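PDB 4R94: Non-structural protein NS1 from Murine minute virus, which nicks viral DNA at the replication origin and unwinds it as an ATP-driven helicase to initiate and direct genome replication, and also transactivates promoters. Local coordinates for residues Y6-L11 against L247-L251; L37-I42 against V163-E169; G226-S230 against K241-R245. Residue numbers count along the deposited sequence, not the author numbering.

Contact 1: residues Y6-L11 against L247-L251; sequences YSDEVL and LVSKL
Tyr6 lays its ring over the end of Leu251: CD1 of Leu251 sits 4.0 Å from the centroid of the Tyr6 ring, 15° off the normal, a CH-pi contact, while CE1 of Tyr6 comes within 3.6 Å of CD2 of the same leucine. A tyrosine suits this exposed border, since its flat face shields a leucine while its hydroxyl can stay in water. CD2 of Tyr6 also lies 4.2 Å from CD1 of Leu247, one helical turn back. The backbone is extended through Ser7 (-65/154) and then turns helical. Ser7 is the N-cap: in rotamer p its OG accepts from Val10 N at 3.1 Å, and its O receives Leu11 N at 3.0 Å. This start of helix 8-19 directs Val10 at helix 242-252, where Val10 and Val248 have the nearest CA atoms, 6.0 Å apart. Val10 (t) sets CG1 among three side chains, 4.2 Å from Leu247 CB, 4.0 Å from Val248 CG2 and 3.8 Å from Leu251 CD1; a short branched residue fits where backbones run so close. Leu247 and Leu251, both mt, present successive turns of one helix face, with Leu251 N bonded to Leu247 O at 2.9 Å. Leu11 starts away from that face, yet its CD2 reaches Leu251 CD1 at 4.2 Å. No hydrogen bond crosses; this is apolar helix-helix packing that joins the first and last helices of the nickase domain. Helix 8-19 continues the interface with Thr14 and Leu17 against Val248, which also meets Leu212 and Leu240, while Ser249 OG bonds to Ala208 O of helix 203-211.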
loop_
_atom_site.group_PDB
_atom_site.type_symbol
_atom_site.label_atom_id
_atom_site.label_comp_id
_atom_site.label_asym_id
_atom_site.label_seq_id
_atom_site.Cartn_x
_atom_site.Cartn_y
_atom_site.Cartn_z
ATOM N N TYR A 6 -8.371 -22.991 -16.576
ATOM C CA TYR A 6 -7.858 -22.079 -15.555
ATOM C C TYR A 6 -8.599 -22.252 -14.241
ATOM O O TYR A 6 -9.780 -22.597 -14.224
ATOM C CB TYR A 6 -7.966 -20.629 -16.022
ATOM C CG TYR A 6 -7.278 -20.375 -17.337
ATOM C CD1 TYR A 6 -8.010 -20.159 -18.497
ATOM C CD2 TYR A 6 -5.893 -20.369 -17.424
ATOM C CE1 TYR A 6 -7.381 -19.933 -19.706
ATOM C CE2 TYR A 6 -5.254 -20.144 -18.629
ATOM C CZ TYR A 6 -6.003 -19.926 -19.766
ATOM O OH TYR A 6 -5.367 -19.703 -20.966
ATOM N N SER A 7 -7.899 -21.999 -13.139
ATOM C CA SER A 7 -8.486 -22.152 -11.817
ATOM C C SER A 7 -9.613 -21.151 -11.633
ATOM O O SER A 7 -9.624 -20.099 -12.277
ATOM C CB SER A 7 -7.430 -21.970 -10.728
ATOM O OG SER A 7 -7.039 -20.609 -10.613
ATOM N N ASP A 8 -10.559 -21.479 -10.758
ATOM C CA ASP A 8 -11.647 -20.563 -10.446
ATOM C C ASP A 8 -11.092 -19.262 -9.875
ATOM O O ASP A 8 -11.658 -18.191 -10.084
ATOM C CB ASP A 8 -12.629 -21.183 -9.453
ATOM C CG ASP A 8 -13.201 -22.497 -9.939
ATOM O OD1 ASP A 8 -12.916 -22.881 -11.093
ATOM O OD2 ASP A 8 -13.943 -23.138 -9.164
ATOM N N GLU A 9 -9.979 -19.377 -9.157
ATOM C CA GLU A 9 -9.346 -18.225 -8.530
ATOM C C GLU A 9 -8.833 -17.242 -9.579
ATOM O O GLU A 9 -9.023 -16.034 -9.447
ATOM C CB GLU A 9 -8.205 -18.679 -7.617
ATOM C CG GLU A 9 -8.667 -19.391 -6.337
ATOM C CD GLU A 9 -9.159 -20.825 -6.566
ATOM O OE1 GLU A 9 -8.703 -21.485 -7.527
ATOM O OE2 GLU A 9 -10.004 -21.295 -5.765
ATOM N N VAL A 10 -8.184 -17.765 -10.614
ATOM C CA VAL A 10 -7.666 -16.928 -11.689
ATOM C C VAL A 10 -8.820 -16.356 -12.508
ATOM O O VAL A 10 -8.859 -15.151 -12.792
ATOM C CB VAL A 10 -6.698 -17.723 -12.584
ATOM C CG1 VAL A 10 -6.430 -16.995 -13.903
ATOM C CG2 VAL A 10 -5.400 -18.008 -11.839
ATOM N N LEU A 11 -9.782 -17.206 -12.861
ATOM C CA LEU A 11 -10.965 -16.740 -13.576
ATOM C C LEU A 11 -11.726 -15.695 -12.764
ATOM O O LEU A 11 -12.138 -14.664 -13.298
ATOM C CB LEU A 11 -11.894 -17.913 -13.912
ATOM C CG LEU A 11 -11.401 -18.913 -14.955
ATOM C CD1 LEU A 11 -12.389 -20.057 -15.073
ATOM C CD2 LEU A 11 -11.228 -18.225 -16.287
ATOM N N LEU A 247 -1.071 -14.817 -15.614
ATOM C CA LEU A 247 -2.228 -15.404 -16.292
ATOM C C LEU A 247 -3.453 -14.479 -16.250
ATOM O O LEU A 247 -4.169 -14.350 -17.239
ATOM C CB LEU A 247 -2.599 -16.758 -15.688
ATOM C CG LEU A 247 -1.744 -17.985 -15.980
ATOM C CD1 LEU A 247 -2.425 -19.211 -15.382
ATOM C CD2 LEU A 247 -1.540 -18.156 -17.471
ATOM N N VAL A 248 -3.706 -13.840 -15.111
ATOM C CA VAL A 248 -4.797 -12.870 -15.040
ATOM C C VAL A 248 -4.655 -11.739 -16.071
ATOM O O VAL A 248 -5.622 -11.378 -16.733
ATOM C CB VAL A 248 -4.904 -12.255 -13.621
ATOM C CG1 VAL A 248 -5.911 -11.104 -13.621
ATOM C CG2 VAL A 248 -5.320 -13.330 -12.635
ATOM N N SER A 249 -3.456 -11.181 -16.198
ATOM C CA SER A 249 -3.204 -10.139 -17.189
ATOM C C SER A 249 -3.508 -10.650 -18.585
ATOM O O SER A 249 -4.143 -9.960 -19.378
ATOM C CB SER A 249 -1.759 -9.654 -17.121
ATOM O OG SER A 249 -1.494 -9.083 -15.850
ATOM N N LYS A 250 -3.062 -11.870 -18.861
ATOM C CA LYS A 250 -3.228 -12.478 -20.186
ATOM C C LYS A 250 -4.709 -12.667 -20.518
ATOM O O LYS A 250 -5.160 -12.330 -21.622
ATOM C CB LYS A 250 -2.477 -13.813 -20.246
ATOM C CG LYS A 250 -2.606 -14.559 -21.571
ATOM C CD LYS A 250 -1.966 -15.944 -21.468
ATOM C CE LYS A 250 -2.100 -16.716 -22.770
ATOM N NZ LYS A 250 -1.411 -16.017 -23.890
ATOM N N LEU A 251 -5.471 -13.180 -19.555
ATOM C CA LEU A 251 -6.901 -13.395 -19.747
ATOM C C LEU A 251 -7.677 -12.081 -19.820
ATOM O O LEU A 251 -8.713 -11.985 -20.475
ATOM C CB LEU A 251 -7.468 -14.266 -18.623
ATOM C CG LEU A 251 -7.039 -15.733 -18.646
ATOM C CD1 LEU A 251 -7.585 -16.485 -17.437
ATOM C CD2 LEU A 251 -7.502 -16.389 -19.934
#

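Contact 2: residues L37-I42 against V163-E169; sequences LNGKDI and VQLTPAE
A single carboxylate, that of Glu169, holds two residues of a hairpin while also capping its own helix. OE1 of Glu169 forms a salt bridge with NZ of Lys40 at 2.7 Å and accepts from Thr166 N at 2.8 Å; OE2 of Glu169 takes ND2 of Asn38 at 2.8 Å, with a nearly straight N-H...O angle of 170°. In return Glu169 N donates to OG1 of Thr166 at 3.0 Å, completing a capping box. Thr166, rotamer p, is the N-cap, and Pro167 suits the first helical turn, where no backbone N-H partner is needed. Lys40 is stretched out (mttt), so its amine also reaches the O of Gln164 at 2.8 Å, while its CD passes 4.2 Å from Leu165 CD2. The opposing structure is a beta hairpin with a two-residue loop, strands 35-37 and 40-42, closed by a type I' turn: Asn38 (50/44) and Gly39 (83/-8) both adopt left-handed angles, which asparagine and glycine tolerate best. Leu37 N bonds Lys40 O at 3.0 Å. Lys40 N bonds Leu37 O at 2.8 Å. The face carrying Leu37, Lys40 and Ile42 is turned to the link between helices 142-160 and 167-179, with CA atoms 6.7 Å apart for Leu37 and Glu169 and 6.9 Å for Ile42 and Val163. Beneath the polar cluster the packing is apolar. Ile42 CD1 lies 4.0 Å from Leu165 CD2 and Ile42 CG1 4.4 Å from Val163 CG2. Leu37 CD1 lies 3.4 Å from Glu169 O and 4.1 Å from Glu169 CB. Leu173 of helix 167-179 packs against both Ile42 and Leu165.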
loop_
_atom_site.group_PDB
_atom_site.type_symbol
_atom_site.label_atom_id
_atom_site.label_comp_id
_atom_site.label_asym_id
_atom_site.label_seq_id
_atom_site.Cartn_x
_atom_site.Cartn_y
_atom_site.Cartn_z
ATOM N N LEU A 37 17.580 11.732 13.917
ATOM C CA LEU A 37 17.225 12.694 14.951
ATOM C C LEU A 37 18.187 12.536 16.111
ATOM O O LEU A 37 18.211 11.481 16.742
ATOM C CB LEU A 37 15.789 12.477 15.433
ATOM C CG LEU A 37 14.674 12.653 14.402
ATOM C CD1 LEU A 37 13.324 12.273 14.996
ATOM C CD2 LEU A 37 14.666 14.082 13.908
ATOM N N ASN A 38 18.975 13.572 16.387
ATOM C CA ASN A 38 19.915 13.539 17.508
ATOM C C ASN A 38 20.781 12.284 17.496
ATOM O O ASN A 38 20.968 11.640 18.521
ATOM C CB ASN A 38 19.152 13.641 18.829
ATOM C CG ASN A 38 18.400 14.938 18.948
ATOM O OD1 ASN A 38 18.930 16.004 18.621
ATOM N ND2 ASN A 38 17.146 14.861 19.380
ATOM N N GLY A 39 21.276 11.921 16.320
ATOM C CA GLY A 39 22.151 10.768 16.200
ATOM C C GLY A 39 21.430 9.435 16.096
ATOM O O GLY A 39 22.065 8.411 15.839
ATOM N N LYS A 40 20.112 9.448 16.296
ATOM C CA LYS A 40 19.298 8.228 16.257
ATOM C C LYS A 40 18.817 7.962 14.836
ATOM O O LYS A 40 18.179 8.816 14.232
ATOM C CB LYS A 40 18.090 8.341 17.185
ATOM C CG LYS A 40 18.424 8.625 18.640
ATOM C CD LYS A 40 17.141 8.757 19.448
ATOM C CE LYS A 40 17.429 8.977 20.927
ATOM N NZ LYS A 40 16.166 9.069 21.717
ATOM N N ASP A 41 19.119 6.780 14.313
ATOM C CA ASP A 41 18.796 6.454 12.932
ATOM C C ASP A 41 17.433 5.786 12.838
ATOM O O ASP A 41 17.201 4.745 13.445
ATOM C CB ASP A 41 19.863 5.544 12.327
ATOM C CG ASP A 41 21.163 6.276 12.034
ATOM O OD1 ASP A 41 21.125 7.508 11.807
ATOM O OD2 ASP A 41 22.219 5.612 12.008
ATOM N N ILE A 42 16.542 6.387 12.061
ATOM C CA ILE A 42 15.214 5.839 11.851
ATOM C C ILE A 42 15.089 5.481 10.382
ATOM O O ILE A 42 14.868 6.353 9.544
ATOM C CB ILE A 42 14.119 6.841 12.261
ATOM C CG1 ILE A 42 14.421 7.407 13.652
ATOM C CG2 ILE A 42 12.741 6.178 12.225
ATOM C CD1 ILE A 42 13.430 8.447 14.107
ATOM N N VAL A 163 12.251 2.696 17.574
ATOM C CA VAL A 163 13.403 3.426 18.092
ATOM C C VAL A 163 12.948 4.202 19.323
ATOM O O VAL A 163 11.908 4.846 19.294
ATOM C CB VAL A 163 14.006 4.376 17.046
ATOM C CG1 VAL A 163 15.181 5.156 17.640
ATOM C CG2 VAL A 163 14.448 3.598 15.807
ATOM N N GLN A 164 13.700 4.106 20.414
ATOM C CA GLN A 164 13.381 4.869 21.615
ATOM C C GLN A 164 13.524 6.358 21.329
ATOM O O GLN A 164 14.612 6.845 21.028
ATOM C CB GLN A 164 14.288 4.447 22.776
ATOM C CG GLN A 164 14.127 5.288 24.036
ATOM C CD GLN A 164 13.322 4.586 25.115
ATOM O OE1 GLN A 164 12.891 3.444 24.944
ATOM N NE2 GLN A 164 13.121 5.268 26.239
ATOM N N LEU A 165 12.418 7.082 21.404
ATOM C CA LEU A 165 12.419 8.505 21.096
ATOM C C LEU A 165 11.957 9.345 22.282
ATOM O O LEU A 165 11.066 8.924 23.013
ATOM C CB LEU A 165 11.506 8.785 19.906
ATOM C CG LEU A 165 11.853 8.107 18.584
ATOM C CD1 LEU A 165 10.745 8.362 17.580
ATOM C CD2 LEU A 165 13.179 8.636 18.065
ATOM N N THR A 166 12.545 10.526 22.450
ATOM C CA THR A 166 12.014 11.529 23.382
ATOM C C THR A 166 10.691 12.073 22.848
ATOM O O THR A 166 10.383 11.906 21.670
ATOM C CB THR A 166 12.983 12.707 23.585
ATOM O OG1 THR A 166 13.087 13.470 22.372
ATOM C CG2 THR A 166 14.372 12.215 24.028
ATOM N N PRO A 167 9.893 12.726 23.704
ATOM C CA PRO A 167 8.695 13.379 23.159
ATOM C C PRO A 167 9.011 14.402 22.067
ATOM O O PRO A 167 8.284 14.460 21.068
ATOM C CB PRO A 167 8.078 14.049 24.397
ATOM C CG PRO A 167 8.458 13.131 25.511
ATOM C CD PRO A 167 9.875 12.689 25.178
ATOM N N ALA A 168 10.079 15.179 22.238
ATOM C CA ALA A 168 10.464 16.171 21.237
ATOM C C ALA A 168 10.797 15.503 19.902
ATOM O O ALA A 168 10.455 16.021 18.834
ATOM C CB ALA A 168 11.650 16.989 21.734
ATOM N N GLU A 169 11.482 14.361 19.965
ATOM C CA GLU A 169 11.828 13.615 18.757
ATOM C C GLU A 169 10.605 13.001 18.079
ATOM O O GLU A 169 10.519 12.990 16.853
ATOM C CB GLU A 169 12.844 12.523 19.083
ATOM C CG GLU A 169 14.213 13.072 19.452
ATOM C CD GLU A 169 15.108 12.058 20.143
ATOM O OE1 GLU A 169 14.620 10.987 20.575
ATOM O OE2 GLU A 169 16.315 12.344 20.261
#

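Contact 3: residues G226-S230 against K241-R245; sequences GYFLS and KEGER
Stacking dominates: the Arg245 guanidinium lies flat on the Tyr227 ring, planes at 12°, with Arg245 CZ 3.7 Å from the ring centroid and 23° off its normal, a cation-pi pair. Tyr227 in rotamer p sends its ring from strand 227-232 toward helix 242-252; Arg245 (chi1 m, chi2 t) reaches out to it, and the bend at chi3 (p) lays the guanidinium down. The nearest CA atoms, of Tyr227 and Glu242, are 9.7 Å apart, so two long side chains chiefly span the gap. Phe228 (-92/-48) interrupts the extended strand, letting Tyr227 and Ser230 both point at the helix while Leu229 points away. Hydrogen bonding follows: Arg245 NH1 donates to Ser230 OG at 3.0 Å, and Gln117 OE1 of strand 112-121 bonds both Ser230 OG and Arg245 NH2. Lys241 N, at the helix N-cap, bonds Glu244 OE1 at 2.9 Å. Van der Waals contact comes last, Tyr227 OH lying 3.1 Å from Arg245 CD and 3.5 Å from Glu242 CB. Tyr227 lies about 4 Å, side chain to side chain, from the magnesium ligand Glu119. The buried guanidinium, held here by a ring face and neutral oxygens rather than a carboxylate, ties helix 242-252 to the sheet.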
loop_
_atom_site.group_PDB
_atom_site.type_symbol
_atom_site.label_atom_id
_atom_site.label_comp_id
_atom_site.label_asym_id
_atom_site.label_seq_id
_atom_site.Cartn_x
_atom_site.Cartn_y
_atom_site.Cartn_z
ATOM N N GLY A 226 10.473 -4.786 -7.799
ATOM C CA GLY A 226 9.660 -5.964 -7.536
ATOM C C GLY A 226 8.540 -5.678 -6.546
ATOM O O GLY A 226 8.530 -4.632 -5.906
ATOM N N TYR A 227 7.589 -6.598 -6.440
ATOM C CA TYR A 227 6.507 -6.451 -5.458
ATOM C C TYR A 227 6.647 -7.499 -4.357
ATOM O O TYR A 227 7.158 -8.609 -4.575
ATOM C CB TYR A 227 5.122 -6.567 -6.132
ATOM C CG TYR A 227 4.711 -7.998 -6.472
ATOM C CD1 TYR A 227 5.147 -8.608 -7.647
ATOM C CD2 TYR A 227 3.893 -8.735 -5.616
ATOM C CE1 TYR A 227 4.793 -9.913 -7.949
ATOM C CE2 TYR A 227 3.520 -10.033 -5.917
ATOM C CZ TYR A 227 3.981 -10.620 -7.085
ATOM O OH TYR A 227 3.632 -11.920 -7.392
ATOM N N PHE A 228 6.190 -7.136 -3.165
ATOM C CA PHE A 228 6.157 -8.051 -2.027
ATOM C C PHE A 228 4.838 -8.803 -1.911
ATOM O O PHE A 228 4.806 -10.012 -1.721
ATOM C CB PHE A 228 6.359 -7.303 -0.711
ATOM C CG PHE A 228 7.748 -6.767 -0.488
ATOM C CD1 PHE A 228 8.774 -7.599 -0.053
ATOM C CD2 PHE A 228 8.004 -5.411 -0.627
ATOM C CE1 PHE A 228 10.044 -7.085 0.196
ATOM C CE2 PHE A 228 9.261 -4.889 -0.392
ATOM C CZ PHE A 228 10.290 -5.731 0.023
ATOM N N LEU A 229 3.748 -8.054 -2.003
ATOM C CA LEU A 229 2.472 -8.464 -1.449
ATOM C C LEU A 229 1.409 -7.557 -2.046
ATOM O O LEU A 229 1.638 -6.347 -2.162
ATOM C CB LEU A 229 2.496 -8.324 0.094
ATOM C CG LEU A 229 1.295 -8.737 0.937
ATOM C CD1 LEU A 229 1.308 -10.246 1.106
ATOM C CD2 LEU A 229 1.325 -8.062 2.308
ATOM N N SER A 230 0.265 -8.119 -2.428
ATOM C CA SER A 230 -0.853 -7.318 -2.912
ATOM C C SER A 230 -2.145 -7.771 -2.272
ATOM O O SER A 230 -2.237 -8.897 -1.773
ATOM C CB SER A 230 -0.987 -7.401 -4.437
ATOM O OG SER A 230 0.255 -7.146 -5.050
ATOM N N LYS A 241 -0.230 -16.464 -6.860
ATOM C CA LYS A 241 1.209 -16.583 -7.066
ATOM C C LYS A 241 1.596 -15.760 -8.297
ATOM O O LYS A 241 0.718 -15.409 -9.084
ATOM C CB LYS A 241 1.598 -18.050 -7.238
ATOM C CG LYS A 241 1.202 -18.924 -6.043
ATOM C CD LYS A 241 1.372 -20.413 -6.331
ATOM C CE LYS A 241 1.308 -21.215 -5.033
ATOM N NZ LYS A 241 0.133 -20.836 -4.203
ATOM N N GLU A 242 2.888 -15.458 -8.469
ATOM C CA GLU A 242 3.300 -14.580 -9.575
ATOM C C GLU A 242 2.829 -15.114 -10.924
ATOM O O GLU A 242 2.340 -14.358 -11.753
ATOM C CB GLU A 242 4.823 -14.366 -9.642
ATOM C CG GLU A 242 5.162 -13.265 -10.676
ATOM C CD GLU A 242 6.638 -13.072 -11.018
ATOM O OE1 GLU A 242 7.520 -13.305 -10.166
ATOM O OE2 GLU A 242 6.911 -12.658 -12.176
ATOM N N GLY A 243 2.964 -16.419 -11.129
ATOM C CA GLY A 243 2.546 -17.024 -12.382
ATOM C C GLY A 243 1.068 -16.833 -12.641
ATOM O O GLY A 243 0.655 -16.596 -13.768
ATOM N N GLU A 244 0.270 -16.906 -11.582
ATOM C CA GLU A 244 -1.175 -16.765 -11.701
ATOM C C GLU A 244 -1.556 -15.317 -12.004
ATOM O O GLU A 244 -2.538 -15.053 -12.692
ATOM C CB GLU A 244 -1.867 -17.247 -10.417
ATOM C CG GLU A 244 -1.663 -18.746 -10.159
ATOM C CD GLU A 244 -2.231 -19.220 -8.827
ATOM O OE1 GLU A 244 -1.968 -18.579 -7.785
ATOM O OE2 GLU A 244 -2.939 -20.252 -8.824
ATOM N N ARG A 245 -0.786 -14.384 -11.456
ATOM C CA ARG A 245 -1.029 -12.971 -11.700
ATOM C C ARG A 245 -0.805 -12.646 -13.181
ATOM O O ARG A 245 -1.581 -11.913 -13.793
ATOM C CB ARG A 245 -0.119 -12.120 -10.804
ATOM C CG ARG A 245 -0.507 -12.169 -9.312
ATOM C CD ARG A 245 0.663 -11.764 -8.418
ATOM N NE ARG A 245 1.150 -10.420 -8.731
ATOM C CZ ARG A 245 0.858 -9.332 -8.028
ATOM N NH1 ARG A 245 0.058 -9.411 -6.961
ATOM N NH2 ARG A 245 1.353 -8.156 -8.407
#

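Contacts 1 and 3 share helix 242-252 and touch, Val10 CG2 lying 3.9 Å from Glu244 CB. The helix start meets the main sheet in contact 3, its later turns the N-terminal helix in contact 1. Contact 3 is buried and combines an arginine-tyrosine stack with a hydrogen-bond network, whereas contact 1, farther out and partly buried, relies on apolar side chains. Contact 2, also peripheral, stands across the chain's centre from contact 1, their centres about 47 Å apart; there a salt bridge and hydrogen bonds around buried Glu169 lie alongside hydrophobic packing. Contact 3 lies beside the metal-binding residues, and contact 2 is remote from the annotated sites.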